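Local structure of glycosyltransferase (Streptomyces viridochromogenes, 2IUY) at residues 125-133 against 248-256. The protein probably transfers a sugar from a nucleotide donor, as a retaining family GT-4 glycosyltransferase involved in the biosynthesis of the antibiotic avilamycin A. Numbering follows the deposited sequence.
Sequences YSSRAQRAH and GIWCEPGAT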
loop_
_atom_site.group_PDB
_atom_site.type_symbol
_atom_site.label_atom_id
_atom_site.label_comp_id
_atom_site.label_asym_id
_atom_site.label_seq_id
_atom_site.Cartn_x
_atom_site.Cartn_y
_atom_site.Cartn_z
ATOM N N TYR A 125 6.130 -4.162 -10.733
ATOM C CA TYR A 125 5.031 -4.760 -9.990
ATOM C C TYR A 125 5.420 -4.917 -8.534
ATOM O O TYR A 125 6.597 -5.119 -8.237
ATOM C CB TYR A 125 4.639 -6.105 -10.645
ATOM C CG TYR A 125 4.230 -5.889 -12.100
ATOM C CD1 TYR A 125 2.900 -5.668 -12.443
ATOM C CD2 TYR A 125 5.175 -5.883 -13.126
ATOM C CE1 TYR A 125 2.504 -5.446 -13.762
ATOM C CE2 TYR A 125 4.789 -5.639 -14.470
ATOM C CZ TYR A 125 3.470 -5.429 -14.772
ATOM O OH TYR A 125 3.074 -5.211 -16.098
ATOM N N SER A 126 4.456 -4.802 -7.611
ATOM C CA SER A 126 4.838 -4.931 -6.184
ATOM C C SER A 126 4.998 -6.389 -5.746
ATOM O O SER A 126 5.559 -6.663 -4.670
ATOM C CB SER A 126 3.916 -4.150 -5.227
ATOM O OG SER A 126 2.590 -4.166 -5.687
ATOM N N SER A 127 4.520 -7.326 -6.565
ATOM C CA SER A 127 4.692 -8.741 -6.245
ATOM C C SER A 127 4.811 -9.607 -7.502
ATOM O O SER A 127 4.395 -9.213 -8.575
ATOM C CB SER A 127 3.566 -9.231 -5.321
ATOM O OG SER A 127 2.303 -9.258 -5.984
ATOM N N ARG A 128 5.416 -10.781 -7.363
ATOM C CA ARG A 128 5.382 -11.804 -8.435
ATOM C C ARG A 128 3.955 -12.223 -8.834
ATOM O O ARG A 128 3.700 -12.397 -9.997
ATOM C CB ARG A 128 6.147 -13.076 -8.019
ATOM C CG ARG A 128 7.675 -12.917 -7.944
ATOM C CD ARG A 128 8.378 -14.286 -7.550
ATOM N NE ARG A 128 8.509 -14.493 -6.093
ATOM C CZ ARG A 128 7.799 -15.359 -5.346
ATOM N NH1 ARG A 128 6.828 -16.133 -5.878
ATOM N NH2 ARG A 128 8.047 -15.450 -4.036
ATOM N N ALA A 129 3.060 -12.432 -7.862
ATOM C CA ALA A 129 1.662 -12.831 -8.148
ATOM C C ALA A 129 0.981 -11.771 -8.986
ATOM O O ALA A 129 0.387 -12.076 -9.997
ATOM C CB ALA A 129 0.894 -13.067 -6.869
ATOM N N GLN A 130 1.149 -10.500 -8.621
ATOM C CA GLN A 130 0.600 -9.410 -9.438
ATOM C C GLN A 130 1.230 -9.389 -10.833
ATOM O O GLN A 130 0.521 -9.344 -11.830
ATOM C CB GLN A 130 0.824 -8.073 -8.758
ATOM C CG GLN A 130 0.120 -6.925 -9.401
ATOM C CD GLN A 130 0.829 -5.620 -9.168
ATOM O OE1 GLN A 130 1.994 -5.615 -8.790
ATOM N NE2 GLN A 130 0.142 -4.501 -9.404
ATOM N N ARG A 131 2.559 -9.376 -10.909
ATOM C CA ARG A 131 3.226 -9.375 -12.220
ATOM C C ARG A 131 2.658 -10.472 -13.166
ATOM O O ARG A 131 2.338 -10.200 -14.330
ATOM C CB ARG A 131 4.750 -9.526 -12.088
ATOM C CG ARG A 131 5.450 -9.528 -13.500
ATOM C CD ARG A 131 6.963 -9.628 -13.415
ATOM N NE ARG A 131 7.318 -10.885 -12.769
ATOM C CZ ARG A 131 8.559 -11.275 -12.509
ATOM N NH1 ARG A 131 9.606 -10.488 -12.823
ATOM N NH2 ARG A 131 8.743 -12.450 -11.900
ATOM N N ALA A 132 2.556 -11.696 -12.669
ATOM C CA ALA A 132 1.980 -12.839 -13.398
ATOM C C ALA A 132 0.505 -12.586 -13.868
ATOM O O ALA A 132 0.146 -12.794 -15.039
ATOM C CB ALA A 132 2.040 -14.072 -12.464
ATOM N N HIS A 133 -0.322 -12.147 -12.908
ATOM C CA HIS A 133 -1.700 -11.873 -13.062
ATOM C C HIS A 133 -1.934 -10.750 -14.087
ATOM O O HIS A 133 -2.930 -10.762 -14.866
ATOM C CB HIS A 133 -2.227 -11.481 -11.660
ATOM C CG HIS A 133 -3.702 -11.244 -11.605
ATOM N ND1 HIS A 133 -4.623 -12.271 -11.656
ATOM C CD2 HIS A 133 -4.417 -10.096 -11.516
ATOM C CE1 HIS A 133 -5.840 -11.764 -11.606
ATOM N NE2 HIS A 133 -5.742 -10.448 -11.522
ATOM N N GLY A 248 -12.181 -10.312 -13.582
ATOM C CA GLY A 248 -11.312 -11.413 -13.194
ATOM C C GLY A 248 -11.254 -11.611 -11.697
ATOM O O GLY A 248 -11.920 -10.901 -10.931
ATOM N N ILE A 249 -10.431 -12.554 -11.264
ATOM C CA ILE A 249 -10.283 -12.821 -9.839
ATOM C C ILE A 249 -9.414 -11.743 -9.216
ATOM O O ILE A 249 -8.391 -11.351 -9.788
ATOM C CB ILE A 249 -9.694 -14.203 -9.544
ATOM C CG1 ILE A 249 -10.554 -15.310 -10.150
ATOM C CG2 ILE A 249 -9.749 -14.478 -8.041
ATOM C CD1 ILE A 249 -11.990 -15.412 -9.508
ATOM N N TRP A 250 -9.856 -11.253 -8.058
ATOM C CA TRP A 250 -9.062 -10.333 -7.253
ATOM C C TRP A 250 -7.670 -10.957 -6.899
ATOM O O TRP A 250 -7.563 -12.111 -6.478
ATOM C CB TRP A 250 -9.822 -9.874 -5.982
ATOM C CG TRP A 250 -8.965 -8.892 -5.162
ATOM C CD1 TRP A 250 -8.186 -9.182 -4.077
ATOM C CD2 TRP A 250 -8.784 -7.494 -5.415
ATOM N NE1 TRP A 250 -7.572 -8.053 -3.628
ATOM C CE2 TRP A 250 -7.902 -7.005 -4.438
ATOM C CE3 TRP A 250 -9.323 -6.604 -6.344
ATOM C CZ2 TRP A 250 -7.509 -5.653 -4.371
ATOM C CZ3 TRP A 250 -8.952 -5.246 -6.275
ATOM C CH2 TRP A 250 -8.056 -4.782 -5.285
ATOM N N CYS A 251 -6.630 -10.159 -7.072
ATOM C CA CYS A 251 -5.268 -10.580 -6.748
ATOM C C CYS A 251 -4.593 -9.388 -6.053
ATOM O O CYS A 251 -4.286 -8.388 -6.712
ATOM C CB CYS A 251 -4.536 -10.935 -8.043
ATOM S SG CYS A 251 -2.770 -11.377 -7.911
ATOM N N GLU A 252 -4.412 -9.466 -4.727
ATOM C CA GLU A 252 -3.942 -8.289 -3.934
ATOM C C GLU A 252 -2.594 -7.846 -4.529
ATOM O O GLU A 252 -1.695 -8.650 -4.598
ATOM C CB GLU A 252 -3.830 -8.630 -2.443
ATOM C CG GLU A 252 -3.599 -7.407 -1.506
ATOM C CD GLU A 252 -4.745 -6.448 -1.549
ATOM O OE1 GLU A 252 -5.905 -6.888 -1.432
ATOM O OE2 GLU A 252 -4.524 -5.245 -1.740
ATOM N N PRO A 253 -2.503 -6.629 -5.104
ATOM C CA PRO A 253 -1.195 -6.237 -5.694
ATOM C C PRO A 253 0.035 -6.161 -4.775
ATOM O O PRO A 253 1.099 -6.753 -5.127
ATOM C CB PRO A 253 -1.470 -4.874 -6.360
ATOM C CG PRO A 253 -2.960 -4.757 -6.438
ATOM C CD PRO A 253 -3.569 -5.659 -5.402
ATOM N N GLY A 254 -0.115 -5.476 -3.627
ATOM C CA GLY A 254 0.987 -5.192 -2.742
ATOM C C GLY A 254 0.696 -5.059 -1.252
ATOM O O GLY A 254 1.622 -5.226 -0.426
ATOM N N ALA A 255 -0.558 -4.764 -0.889
ATOM C CA ALA A 255 -1.008 -4.794 0.514
ATOM C C ALA A 255 -0.123 -3.976 1.455
ATOM O O ALA A 255 0.626 -4.502 2.271
ATOM C CB ALA A 255 -1.161 -6.236 1.036
ATOM N N THR A 256 -0.214 -2.676 1.301
ATOM C CA THR A 256 0.565 -1.727 2.062
ATOM C C THR A 256 0.394 -1.963 3.585
ATOM O O THR A 256 1.337 -1.816 4.347
ATOM C CB THR A 256 0.130 -0.280 1.650
ATOM O OG1 THR A 256 1.046 0.700 2.215
ATOM C CG2 THR A 256 -1.286 -0.006 2.118
HETATM O O HOH W 1 -8.183 -9.127 -11.405
#
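Gln130 runs obliquely along the CA-CB edge of Pro253. Its CB faces Pro253 O and CA, CG meets CA and CB, and CD follows at 3.7 Å from Pro253 CB; with CG anti to the backbone N (chi1 -171°) and the chain extended beyond it, the amide is brought to Pro253 CB, 3.5 Å from NE2. The far end is held on both sides of the amide: OE1 accepts from Ser126 N at 2.8 Å, while NE2 donates to the carbonyls of His111 and Phe113, which fixes its flip. The Pro253 carbonyl turns to the start of helix 128-133 and its O takes a hydrogen bond from Ser127 OG at 2.9 Å, tilted from the carbonyl plane. Ser127 is the N-cap of the helix, and the same OG accepts from Gln130 N, so one hydroxyl both caps the helix and ties it to the loop. A turn beyond Gln130, the His133 imidazole has Cys251 CB over its face, 3.6 Å from the centroid in a CH-pi contact, and Cys251 SG packs against Ala129 CB. At the ring edge a water bridges His133 NE2 and Ile249 O. Glu252 leads away from the helix to a salt bridge with Lys175, a UDP-binding residue, and a hydrogen bond with Ser239. The contact joins the two Rossmann-like domains of the GT-B fold: helix 128-133, following edge strand 123-125, packs on the loop between strand 234-237 and helix 256-263.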